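Local coordinates for Rod shape-determining protein (MreC) (PDB 5LP5) that binds penicillin-binding protein 2 to form a core complex of bacterial cell wall synthesis and probably helps determine rod shape, at the interface of chains C and A and the interface of chains A and B. Sequence-based numbering; all coordinates share one arbitrary frame. Chains: chain A/B, Rod shape-determining protein (MreC); chain C, Penicillin-binding protein 2 (Pbp2).

Contact 1: the interface of chains C and A. Residues chain C 71, 127, 130-131, 134; chain A 156, 158, 169, 201.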
ATOM      1  N   PHE C  71       6.746  -1.939   8.289  1.00 37.06           N
ATOM      2  CA  PHE C  71       7.226  -1.153   9.411  1.00 36.83           C
ATOM      3  C   PHE C  71       8.601  -0.548   9.183  1.00 37.52           C
ATOM      4  O   PHE C  71       9.230  -0.771   8.157  1.00 36.77           O
ATOM      5  CB  PHE C  71       7.201  -1.995  10.681  1.00 36.73           C
ATOM      6  CG  PHE C  71       5.842  -2.083  11.298  1.00 37.04           C
ATOM      7  CD1 PHE C  71       5.367  -1.066  12.108  1.00 37.52           C
ATOM      8  CD2 PHE C  71       5.027  -3.166  11.046  1.00 35.08           C
ATOM      9  CE1 PHE C  71       4.111  -1.143  12.665  1.00 36.47           C
ATOM     10  CE2 PHE C  71       3.780  -3.245  11.609  1.00 34.20           C
ATOM     11  CZ  PHE C  71       3.317  -2.238  12.415  1.00 34.61           C
ATOM     12  N   TYR C 127       5.186  -7.221   8.304  1.00 37.40           N
ATOM     13  CA  TYR C 127       4.270  -7.143   9.429  1.00 35.18           C
ATOM     14  C   TYR C 127       4.547  -8.329  10.346  1.00 34.67           C
ATOM     15  O   TYR C 127       4.605  -8.180  11.557  1.00 37.68           O
ATOM     16  CB  TYR C 127       2.826  -7.137   8.929  1.00 33.47           C
ATOM     17  CG  TYR C 127       1.839  -6.423   9.813  1.00 33.80           C
ATOM     18  CD1 TYR C 127       1.372  -5.172   9.482  1.00 34.25           C
ATOM     19  CD2 TYR C 127       1.335  -7.027  10.955  1.00 35.66           C
ATOM     20  CE1 TYR C 127       0.458  -4.513  10.283  1.00 36.10           C
ATOM     21  CE2 TYR C 127       0.418  -6.386  11.766  1.00 36.05           C
ATOM     22  CZ  TYR C 127      -0.012  -5.124  11.430  1.00 36.50           C
ATOM     23  OH  TYR C 127      -0.918  -4.460  12.233  1.00 36.41           O
ATOM     24  N   MET C 130       7.425  -8.128  12.649  1.00 30.65           N
ATOM     25  CA  MET C 130       7.219  -7.145  13.710  1.00 30.29           C
ATOM     26  C   MET C 130       6.382  -7.757  14.847  1.00 28.54           C
ATOM     27  O   MET C 130       6.332  -7.265  15.976  1.00 26.94           O
ATOM     28  CB  MET C 130       6.513  -5.919  13.116  1.00 30.81           C
ATOM     29  CG  MET C 130       6.233  -4.794  14.113  1.00 32.23           C
ATOM     30  SD  MET C 130       7.665  -4.127  14.997  1.00 33.28           S
ATOM     31  CE  MET C 130       8.416  -3.312  13.605  1.00 34.11           C
ATOM     32  N   GLN C 131       5.747  -8.866  14.535  1.00 27.39           N
ATOM     33  CA  GLN C 131       4.772  -9.447  15.414  1.00 26.94           C
ATOM     34  C   GLN C 131       5.324  -9.726  16.833  1.00 26.73           C
ATOM     35  O   GLN C 131       4.697  -9.324  17.816  1.00 26.59           O
ATOM     36  CB  GLN C 131       4.140 -10.659  14.736  1.00 27.06           C
ATOM     37  CG  GLN C 131       2.687 -10.887  15.103  1.00 27.80           C
ATOM     38  CD  GLN C 131       1.726  -9.833  14.566  1.00 27.14           C
ATOM     39  OE1 GLN C 131       1.298  -8.963  15.315  1.00 27.00           O
ATOM     40  NE2 GLN C 131       1.355  -9.933  13.285  1.00 25.52           N
ATOM     41  N   TYR C 134       7.144  -5.759  18.185  1.00 26.57           N
ATOM     42  CA  TYR C 134       6.490  -4.488  18.494  1.00 27.49           C
ATOM     43  C   TYR C 134       6.492  -4.199  19.996  1.00 28.81           C
ATOM     44  O   TYR C 134       6.895  -3.143  20.420  1.00 30.24           O
ATOM     45  CB  TYR C 134       5.082  -4.409  17.933  1.00 26.98           C
ATOM     46  CG  TYR C 134       4.407  -3.095  18.227  1.00 27.73           C
ATOM     47  CD1 TYR C 134       4.507  -2.039  17.356  1.00 28.11           C
ATOM     48  CD2 TYR C 134       3.662  -2.902  19.384  1.00 28.87           C
ATOM     49  CE1 TYR C 134       3.898  -0.814  17.628  1.00 27.99           C
ATOM     50  CE2 TYR C 134       3.061  -1.687  19.653  1.00 28.71           C
ATOM     51  CZ  TYR C 134       3.190  -0.661  18.773  1.00 28.21           C
ATOM     52  OH  TYR C 134       2.584   0.519  19.052  1.00 29.52           O
TER
ATOM     53  N   ALA A 156       1.451  -3.006  25.458  1.00 23.95           N
ATOM     54  CA  ALA A 156       1.213  -3.259  24.038  1.00 24.25           C
ATOM     55  C   ALA A 156       1.274  -4.749  23.746  1.00 23.25           C
ATOM     56  O   ALA A 156       2.074  -5.469  24.319  1.00 22.01           O
ATOM     57  CB  ALA A 156       2.239  -2.526  23.183  1.00 25.43           C
ATOM     58  N   SER A 158      -0.307  -8.060  20.653  1.00 22.47           N
ATOM     59  CA  SER A 158      -0.906  -8.380  19.346  1.00 22.21           C
ATOM     60  C   SER A 158      -2.315  -8.945  19.463  1.00 21.95           C
ATOM     61  O   SER A 158      -2.529  -9.915  20.168  1.00 21.17           O
ATOM     62  CB  SER A 158      -0.055  -9.375  18.577  1.00 21.91           C
ATOM     63  OG  SER A 158      -0.609  -9.510  17.273  1.00 22.26           O
ATOM     64  N   PHE A 169      -2.143  -3.920  16.610  1.00 25.19           N
ATOM     65  CA  PHE A 169      -1.437  -3.883  17.898  1.00 25.24           C
ATOM     66  C   PHE A 169      -2.103  -2.962  18.886  1.00 25.08           C
ATOM     67  O   PHE A 169      -2.584  -1.884  18.519  1.00 25.38           O
ATOM     68  CB  PHE A 169       0.014  -3.447  17.734  1.00 25.77           C
ATOM     69  CG  PHE A 169       0.859  -4.413  16.957  1.00 26.02           C
ATOM     70  CD1 PHE A 169       1.387  -5.538  17.579  1.00 25.06           C
ATOM     71  CD2 PHE A 169       1.143  -4.191  15.616  1.00 26.15           C
ATOM     72  CE1 PHE A 169       2.174  -6.422  16.877  1.00 24.73           C
ATOM     73  CE2 PHE A 169       1.919  -5.083  14.914  1.00 26.20           C
ATOM     74  CZ  PHE A 169       2.441  -6.196  15.549  1.00 25.48           C
ATOM     75  N   ASP A 201       2.553 -12.932  19.419  1.00 28.43           N
ATOM     76  CA  ASP A 201       3.558 -12.057  20.024  1.00 28.05           C
ATOM     77  C   ASP A 201       4.418 -12.745  21.087  1.00 28.25           C
ATOM     78  O   ASP A 201       5.405 -12.156  21.540  1.00 28.54           O
ATOM     79  CB  ASP A 201       2.891 -10.792  20.603  1.00 26.78           C
ATOM     80  CG  ASP A 201       1.730 -11.099  21.536  1.00 25.47           C
ATOM     81  OD1 ASP A 201       1.441 -12.267  21.838  1.00 25.41           O
ATOM     82  OD2 ASP A 201       1.074 -10.152  21.970  1.00 23.75           O
TER
HETATM   83  O   HOH W   1      -1.208  -7.951  14.614  1.00 29.88           O
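Across one face of the A:Phe169 ring lies C:Tyr134, whose CB sits 3.9 Å from the centroid of the A:Phe169 ring, a CH-pi contact displaced toward the rim. Water 1 lies beyond the opposite face, also toward the rim, while C:Tyr127 brings its ring carbon CE2 to 3.7 Å from A:Phe169 CE2. C:Gln131 NE2 and water 1 lie at the edge of the C:Tyr127 ring, in its plane. The phenylalanine belongs to strand 166-172 in the beta-barrel core characteristic of MreC, and is received by a pocket of the penicillin-binding protein's dimerisation-domain family region, built from strand 66-76, the short helices 127-130 and 134-138, and the loop residue C:Gln131 between them. Its CG is turned away from the carbonyl carbon (chi1 -66°), which carries the ring off the strand and in among the partner's side chains. C:Phe71 meets the CE2 side of the ring with its CZ, 4.0 Å from A:Phe169 CE2. C:Met130 CG lies over one face of C:Phe71, and C:Phe71 CE2 over one face of C:Tyr127, both toward the rim; this mutual packing should steady the wall. Aromatic residues suit it because they offer broad, rigid surfaces to a flat guest.

The backbone of helix 134-138 sets CB of C:Tyr134 over the ring; with CG opposite the backbone N (chi1 -179°), the tyrosine ring then runs back past the phenylalanine, and its CE2 reaches the methyl CB of small A:Ala156 at 3.7 Å.

Polar recognition comes from C:Gln131, long and flexible enough to bend at chi2 (69°), whose CD also packs against A:Phe169 CZ. Its amide oxygen OE1 accepts a hydrogen bond of 2.8 Å from the hydroxyl OG of A:Ser158, the donor standing well above the carbonyl plane. Water 1 links the same two atoms. Behind the serine, A:Asp201 OD2 accepts a nearly straight hydrogen bond from the backbone N of A:Ser158 at 2.8 Å, from above the carboxylate plane, which helps position it.

Contact 2: the interface of chains A and B. Residues chain A 103, 105-109; chain B 169, 182.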
ATOM      1  N   PHE A 103      -0.611  -0.350  43.997  1.00 32.55           N
ATOM      2  CA  PHE A 103      -0.318   0.378  42.759  1.00 33.59           C
ATOM      3  C   PHE A 103       1.123   0.872  42.859  1.00 34.67           C
ATOM      4  O   PHE A 103       1.644   1.027  43.963  1.00 36.80           O
ATOM      5  CB  PHE A 103      -1.252   1.552  42.610  1.00 34.02           C
ATOM      6  CG  PHE A 103      -2.670   1.162  42.380  1.00 34.18           C
ATOM      7  CD1 PHE A 103      -3.177   1.014  41.101  1.00 34.07           C
ATOM      8  CD2 PHE A 103      -3.529   0.990  43.457  1.00 35.74           C
ATOM      9  CE1 PHE A 103      -4.507   0.683  40.920  1.00 34.27           C
ATOM     10  CE2 PHE A 103      -4.855   0.649  43.276  1.00 35.58           C
ATOM     11  CZ  PHE A 103      -5.345   0.495  42.007  1.00 34.71           C
ATOM     12  N   SER A 105       2.340   3.893  41.541  1.00 35.68           N
ATOM     13  CA  SER A 105       2.165   5.289  41.920  1.00 34.97           C
ATOM     14  C   SER A 105       0.768   5.372  42.492  1.00 34.51           C
ATOM     15  O   SER A 105      -0.054   4.507  42.187  1.00 34.41           O
ATOM     16  CB  SER A 105       2.267   6.169  40.676  1.00 35.17           C
ATOM     17  OG  SER A 105       2.343   7.526  41.038  1.00 37.18           O
ATOM     18  N   LEU A 106       0.481   6.387  43.308  1.00 34.39           N
ATOM     19  CA  LEU A 106      -0.897   6.673  43.696  1.00 34.87           C
ATOM     20  C   LEU A 106      -1.528   7.721  42.821  1.00 34.66           C
ATOM     21  O   LEU A 106      -2.624   8.167  43.096  1.00 33.19           O
ATOM     22  CB  LEU A 106      -1.009   7.090  45.168  1.00 35.40           C
ATOM     23  CG  LEU A 106      -0.777   5.933  46.153  1.00 35.49           C
ATOM     24  CD1 LEU A 106      -0.842   6.431  47.578  1.00 36.47           C
ATOM     25  CD2 LEU A 106      -1.794   4.810  46.019  1.00 35.15           C
ATOM     26  N   GLU A 107      -0.812   8.109  41.777  1.00 35.01           N
ATOM     27  CA  GLU A 107      -1.317   9.013  40.768  1.00 36.66           C
ATOM     28  C   GLU A 107      -1.501   8.311  39.423  1.00 35.84           C
ATOM     29  O   GLU A 107      -1.528   8.973  38.378  1.00 36.45           O
ATOM     30  CB  GLU A 107      -0.329  10.181  40.577  1.00 38.17           C
ATOM     31  CG  GLU A 107      -0.208  11.147  41.759  1.00 39.49           C
ATOM     32  CD  GLU A 107       0.956  12.102  41.633  1.00 41.47           C
ATOM     33  OE1 GLU A 107       1.242  12.582  40.509  1.00 44.04           O
ATOM     34  OE2 GLU A 107       1.583  12.399  42.674  1.00 43.75           O
ATOM     35  N   ASP A 108      -1.613   6.983  39.415  1.00 34.85           N
ATOM     36  CA  ASP A 108      -1.713   6.208  38.170  1.00 33.90           C
ATOM     37  C   ASP A 108      -2.346   4.846  38.484  1.00 34.12           C
ATOM     38  O   ASP A 108      -1.748   4.058  39.247  1.00 33.74           O
ATOM     39  CB  ASP A 108      -0.304   6.065  37.575  1.00 33.68           C
ATOM     40  CG  ASP A 108      -0.258   5.309  36.242  1.00 32.36           C
ATOM     41  OD1 ASP A 108      -1.259   5.283  35.501  1.00 29.76           O
ATOM     42  OD2 ASP A 108       0.809   4.703  35.978  1.00 33.22           O
ATOM     43  N   THR A 109      -3.527   4.588  37.905  1.00 33.78           N
ATOM     44  CA  THR A 109      -4.258   3.333  38.131  1.00 33.42           C
ATOM     45  C   THR A 109      -3.840   2.200  37.189  1.00 32.51           C
ATOM     46  O   THR A 109      -4.270   1.071  37.343  1.00 30.17           O
ATOM     47  CB  THR A 109      -5.783   3.517  37.898  1.00 33.48           C
ATOM     48  OG1 THR A 109      -6.044   3.896  36.535  1.00 32.68           O
ATOM     49  CG2 THR A 109      -6.373   4.556  38.835  1.00 34.01           C
TER
ATOM     50  N   PHE B 169      -8.378   7.635  42.827  1.00 27.56           N
ATOM     51  CA  PHE B 169      -7.620   7.849  44.052  1.00 28.05           C
ATOM     52  C   PHE B 169      -8.150   9.065  44.789  1.00 29.48           C
ATOM     53  O   PHE B 169      -8.529  10.071  44.195  1.00 30.48           O
ATOM     54  CB  PHE B 169      -6.135   8.065  43.769  1.00 28.00           C
ATOM     55  CG  PHE B 169      -5.437   6.866  43.213  1.00 27.80           C
ATOM     56  CD1 PHE B 169      -5.007   5.854  44.045  1.00 27.51           C
ATOM     57  CD2 PHE B 169      -5.157   6.780  41.867  1.00 28.29           C
ATOM     58  CE1 PHE B 169      -4.344   4.753  43.551  1.00 27.35           C
ATOM     59  CE2 PHE B 169      -4.476   5.689  41.364  1.00 28.97           C
ATOM     60  CZ  PHE B 169      -4.074   4.670  42.209  1.00 28.42           C
ATOM     61  N   PHE B 182      -8.297  10.982  39.089  1.00 38.86           N
ATOM     62  CA  PHE B 182      -7.642   9.987  38.225  1.00 36.60           C
ATOM     63  C   PHE B 182      -8.592   8.956  37.599  1.00 34.73           C
ATOM     64  O   PHE B 182      -8.188   7.821  37.360  1.00 34.92           O
ATOM     65  CB  PHE B 182      -6.521   9.281  39.008  1.00 35.76           C
ATOM     66  CG  PHE B 182      -5.449  10.226  39.475  1.00 36.98           C
ATOM     67  CD1 PHE B 182      -4.679  10.897  38.540  1.00 38.47           C
ATOM     68  CD2 PHE B 182      -5.165  10.418  40.826  1.00 36.10           C
ATOM     69  CE1 PHE B 182      -3.679  11.759  38.937  1.00 39.69           C
ATOM     70  CE2 PHE B 182      -4.187  11.295  41.231  1.00 36.58           C
ATOM     71  CZ  PHE B 182      -3.433  11.953  40.291  1.00 39.12           C
TER
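B:Phe169, a residue of strand 166-172 in the beta-barrel core typical of the MreC family, buries its ring against the 105-109 loop of the neighbouring MreC chain. Its surroundings differ from face to edge. The carbonyl oxygen of A:Leu106 overlies one face, displaced toward the rim, while the A:Leu106 side chain crosses the phenylalanine at about a right angle and brings methyl CD2 to 3.6 Å from ring atom CE1 of B:Phe169. From the side opposite the A:Leu106 carbonyl, just off the rim, A:Thr109 CG2 approaches CE2 of B:Phe169 at 3.4 Å. This methyl branch points away from the threonine carbonyl carbon, whereas OG1 takes the place between backbone N and carbonyl (chi1 62°); a beta-branched residue can thus turn its apolar arm to the ring. A:Thr109 N and A:Phe103 CG lie at the ring edge, in plane.

The outer end of B:Phe169 is directed at A:Phe103, at the end of strand 100-103. CZ of B:Phe169 points over the centre of the A:Phe103 ring, and the two planes stand 76° apart with their centroids separated by 5.0 Å, an edge-to-face pair. This arrangement sets ring hydrogens against a pi face, and two phenylalanines suit it because each can offer either surface.

B:Phe182, from strand 178-183, makes the other large aromatic contribution and packs on A:Glu107. The backbone CA of A:Glu107 lies over its face, 3.8 Å from the ring centroid of B:Phe182, as a CH-pi contact. Further along the glutamate, CB touches CZ of B:Phe182 at 3.6 Å, and CG meets the same ring atom. Here the aliphatic stem of A:Glu107 does the packing; the chain stays extended beyond CG (chi2 169°) and carries the carboxylate past the ring. Within the loop, the backbone N of A:Glu107 donates to the hydroxyl OG of A:Ser105 at 3.3 Å, a long bond that may help hold the turn presenting these groups.

Contact 1 and contact 2 lie about 28 Å apart, measured between the centres of their C-alpha atoms, and chain A takes part in both. The same MreC residue of strand 166-172 serves in each: A:Phe169 enters the penicillin-binding protein, whereas B:Phe169 enters chain A. One MreC molecule therefore probably cannot use this phenylalanine for both partners at once. Chain A bridges chains B and C through separate regions, its own strand 166-172 facing chain C and its 105-109 loop facing chain B. Contact 1 belongs to the PBP2-MreC complex; the MreC pairing of contact 2 may instead reflect crystal packing.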